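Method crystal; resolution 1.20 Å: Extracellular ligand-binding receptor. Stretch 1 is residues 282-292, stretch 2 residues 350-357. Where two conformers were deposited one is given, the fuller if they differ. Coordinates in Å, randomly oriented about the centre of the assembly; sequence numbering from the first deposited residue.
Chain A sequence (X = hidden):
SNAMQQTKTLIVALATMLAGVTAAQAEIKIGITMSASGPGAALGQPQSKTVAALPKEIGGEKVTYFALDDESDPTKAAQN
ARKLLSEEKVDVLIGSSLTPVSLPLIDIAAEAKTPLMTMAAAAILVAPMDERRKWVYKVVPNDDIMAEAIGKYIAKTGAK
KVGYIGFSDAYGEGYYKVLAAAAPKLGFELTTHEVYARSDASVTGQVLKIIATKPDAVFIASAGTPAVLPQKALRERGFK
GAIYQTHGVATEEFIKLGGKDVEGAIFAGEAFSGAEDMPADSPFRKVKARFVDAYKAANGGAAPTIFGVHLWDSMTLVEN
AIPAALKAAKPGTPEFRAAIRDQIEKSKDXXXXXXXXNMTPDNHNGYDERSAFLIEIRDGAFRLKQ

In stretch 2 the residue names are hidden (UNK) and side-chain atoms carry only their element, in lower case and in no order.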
# COMPACT_ATOMS: atom_id res chain seq x y z
N SER A 282 -1.59 22.22 6.43
CA SER A 282 -0.59 21.27 5.96
C SER A 282 -0.90 20.80 4.54
O SER A 282 -2.06 20.52 4.23
CB SER A 282 -0.53 20.05 6.86
OG SER A 282 0.24 19.02 6.25
N PRO A 283 0.14 20.69 3.69
CA PRO A 283 -0.10 20.15 2.35
C PRO A 283 -0.76 18.77 2.39
O PRO A 283 -1.52 18.43 1.49
CB PRO A 283 1.31 20.05 1.76
CG PRO A 283 2.05 21.15 2.43
CD PRO A 283 1.52 21.17 3.85
N PHE A 284 -0.49 17.99 3.43
CA PHE A 284 -1.08 16.65 3.50
C PHE A 284 -2.58 16.71 3.72
O PHE A 284 -3.31 15.85 3.24
CB PHE A 284 -0.41 15.79 4.57
CG PHE A 284 1.03 15.46 4.26
CD1 PHE A 284 1.36 14.77 3.10
CD2 PHE A 284 2.04 15.84 5.12
CE1 PHE A 284 2.68 14.47 2.80
CE2 PHE A 284 3.37 15.54 4.83
CZ PHE A 284 3.68 14.85 3.67
N ARG A 285 -3.06 17.72 4.42
CA ARG A 285 -4.51 17.85 4.60
C ARG A 285 -5.17 18.31 3.31
O ARG A 285 -6.28 17.89 2.98
CB ARG A 285 -4.84 18.75 5.79
CG ARG A 285 -4.26 18.17 7.08
CD ARG A 285 -4.79 18.85 8.30
NE ARG A 285 -6.15 18.42 8.59
CZ ARG A 285 -6.81 18.77 9.68
NH1 ARG A 285 -6.23 19.55 10.58
NH2 ARG A 285 -8.05 18.34 9.87
N LYS A 286 -4.47 19.15 2.55
CA LYS A 286 -4.99 19.65 1.28
C LYS A 286 -5.14 18.52 0.26
O LYS A 286 -6.17 18.39 -0.40
CB LYS A 286 -4.08 20.74 0.73
CG LYS A 286 -4.51 21.28 -0.63
CD LYS A 286 -3.50 22.31 -1.14
CE LYS A 286 -3.70 22.60 -2.62
NZ LYS A 286 -4.43 23.88 -2.87
N VAL A 287 -4.10 17.70 0.13
CA VAL A 287 -4.16 16.63 -0.86
C VAL A 287 -5.14 15.55 -0.45
O VAL A 287 -5.70 14.86 -1.30
CB VAL A 287 -2.76 16.05 -1.20
CG1 VAL A 287 -1.84 17.16 -1.70
CG2 VAL A 287 -2.14 15.33 -0.00
N LYS A 288 -5.38 15.41 0.85
CA LYS A 288 -6.39 14.48 1.33
C LYS A 288 -7.79 14.99 1.00
O LYS A 288 -8.64 14.22 0.55
CB LYS A 288 -6.24 14.21 2.83
CG LYS A 288 -7.27 13.23 3.37
CD LYS A 288 -6.94 12.79 4.80
CE LYS A 288 -7.93 11.74 5.28
NZ LYS A 288 -7.56 11.21 6.62
N ALA A 289 -8.02 16.28 1.19
CA ALA A 289 -9.33 16.86 0.92
C ALA A 289 -9.70 16.71 -0.56
O ALA A 289 -10.85 16.46 -0.88
CB ALA A 289 -9.38 18.31 1.35
N ARG A 290 -8.73 16.88 -1.45
CA ARG A 290 -8.99 16.73 -2.88
C ARG A 290 -9.53 15.33 -3.19
O ARG A 290 -10.50 15.16 -3.93
CB ARG A 290 -7.73 16.98 -3.70
CG ARG A 290 -7.30 18.43 -3.78
CD ARG A 290 -6.20 18.63 -4.81
NE ARG A 290 -6.62 18.18 -6.14
CZ ARG A 290 -6.17 17.09 -6.75
NH1 ARG A 290 -5.27 16.32 -6.15
NH2 ARG A 290 -6.61 16.77 -7.96
N PHE A 291 -8.88 14.32 -2.61
CA PHE A 291 -9.31 12.94 -2.79
C PHE A 291 -10.67 12.69 -2.15
O PHE A 291 -11.58 12.15 -2.79
CB PHE A 291 -8.27 12.00 -2.20
CG PHE A 291 -8.76 10.59 -2.00
CD1 PHE A 291 -9.15 9.80 -3.07
CD2 PHE A 291 -8.78 10.03 -0.72
CE1 PHE A 291 -9.57 8.49 -2.87
CE2 PHE A 291 -9.19 8.73 -0.53
CZ PHE A 291 -9.59 7.96 -1.60
N VAL A 292 -10.81 13.07 -0.89
CA VAL A 292 -12.05 12.80 -0.16
C VAL A 292 -13.24 13.47 -0.83
O VAL A 292 -14.30 12.86 -0.99
CB VAL A 292 -11.93 13.24 1.32
CG1 VAL A 292 -13.30 13.23 2.00
CG2 VAL A 292 -10.95 12.34 2.07
N UNK A 350 6.87 16.34 -4.41
CA UNK A 350 5.43 16.22 -4.55
C UNK A 350 4.79 15.67 -3.30
O UNK A 350 5.05 14.53 -2.91
c UNK A 350 3.45 14.07 -7.14
c UNK A 350 2.91 16.41 -6.39
c UNK A 350 3.62 15.10 -6.04
c UNK A 350 5.10 15.32 -5.74
N UNK A 351 3.93 16.46 -2.66
CA UNK A 351 3.18 15.97 -1.51
C UNK A 351 2.03 15.09 -2.01
O UNK A 351 1.11 15.58 -2.66
c UNK A 351 2.65 17.13 -0.68
N UNK A 352 2.12 13.80 -1.71
CA UNK A 352 1.04 12.85 -1.97
C UNK A 352 0.40 12.49 -0.64
O UNK A 352 0.96 12.77 0.42
c UNK A 352 1.61 11.59 -2.62
c UNK A 352 2.83 10.45 -4.49
c UNK A 352 1.14 12.21 -5.03
c UNK A 352 2.20 11.74 -4.03
N UNK A 353 -0.76 11.85 -0.68
CA UNK A 353 -1.34 11.32 0.54
C UNK A 353 -0.45 10.30 1.23
O UNK A 353 -0.49 10.12 2.44
o UNK A 353 -4.29 12.36 0.89
n UNK A 353 -3.93 12.10 -1.32
c UNK A 353 -2.70 10.72 0.24
c UNK A 353 -3.72 11.79 -0.04
N UNK A 354 0.38 9.65 0.42
CA UNK A 354 1.32 8.65 0.90
C UNK A 354 2.61 9.22 1.46
O UNK A 354 3.39 8.48 2.06
n UNK A 354 -0.34 6.56 -1.17
c UNK A 354 1.61 7.64 -0.22
c UNK A 354 0.62 6.50 -0.25
o UNK A 354 0.72 5.57 0.54
N UNK A 355 2.86 10.51 1.27
CA UNK A 355 4.08 11.13 1.76
C UNK A 355 4.68 12.09 0.76
O UNK A 355 4.09 12.37 -0.29
N UNK A 356 5.86 12.61 1.10
CA UNK A 356 6.58 13.51 0.21
C UNK A 356 7.44 12.71 -0.74
O UNK A 356 8.40 12.04 -0.32
c UNK A 356 9.17 16.32 1.03
c UNK A 356 8.21 15.51 0.16
c UNK A 356 7.44 14.50 1.01
c UNK A 356 7.27 16.44 -0.58
N UNK A 357 7.10 12.78 -2.02
CA UNK A 357 7.66 11.90 -3.03
C UNK A 357 8.69 12.59 -3.92
O UNK A 357 8.42 13.65 -4.49
c UNK A 357 6.51 11.39 -3.88
o UNK A 357 6.97 10.63 -4.98
O HOH W 1 -2.88 12.94 3.35

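Position 350 opens the first strand of a hairpin. Its side chain has four carbons, forked at the second, and does not reach stretch 1. That fork is leucine's, a residue at home in strands; Leu350 pairs with position 357 through backbone hydrogen bonds in both directions.

Position 351 carries a single carbon. This CB points toward the helix, 4.0 Å from CB of Pro283 and 4.4 Å from CE1 of Phe284, and the position's backbone O lies 3.5 Å from CG1 of Val287. One carbon means alanine; a short apolar side chain suits a place where the strand comes close to the first turn of the helix.

At position 352 four carbons again fork at the second, but here CB points away from the helix and the side chain is buried. What it offers stretch 1 is backbone: its O is 3.4 Å from CD1 of Phe284, at the ring edge. This is leucine, an apolar residue fit for such a setting.

Position 353 has two carbons, the second bearing one oxygen and one nitrogen. CB points sideways, but the end approaches the helix: its nitrogen lies 3.3 Å from O of Val287, its oxygen 3.0 Å from CA of Lys288. A carboxamide this short is asparagine. An amide can donate and accept, and both abilities are used here: ND2 donates a weak hydrogen bond to Val287 O, and OD1 accepts from a water that also donates to Phe284 O.

Position 354 has the same carboxamide pattern, but its CB points away from the helix and nothing touches stretch 1. It is also asparagine, common in turns such as this one.

Position 355 has no side-chain atoms; its C lies 3.7 Å from CE1 of Phe284. It is glycine: with phi 139° and psi -175°, a CB would be jammed against the preceding carbonyl oxygen. Gly355 closes a type I turn begun at Leu352.

Position 356 shows four carbons forked at the second, and its N is 4.0 Å from CZ of Phe284. It is leucine, again suited to a strand, though exposed.

Position 357 has one carbon and then one oxygen, out of reach of the helix. It is serine, small enough to sit comfortably in a buried place, and paired through its backbone with Leu350.

The contact combines apolar packing with polar links. Pro283, Phe284 and Val287 lay an apolar surface against Ala351 and the hairpin backbone, with the Phe284 ring turning its edge to the turn, while Asn353 reaches the helix carbonyls through one weak direct bond and through water.

Stretch 2 (350-357) LALNNGLS
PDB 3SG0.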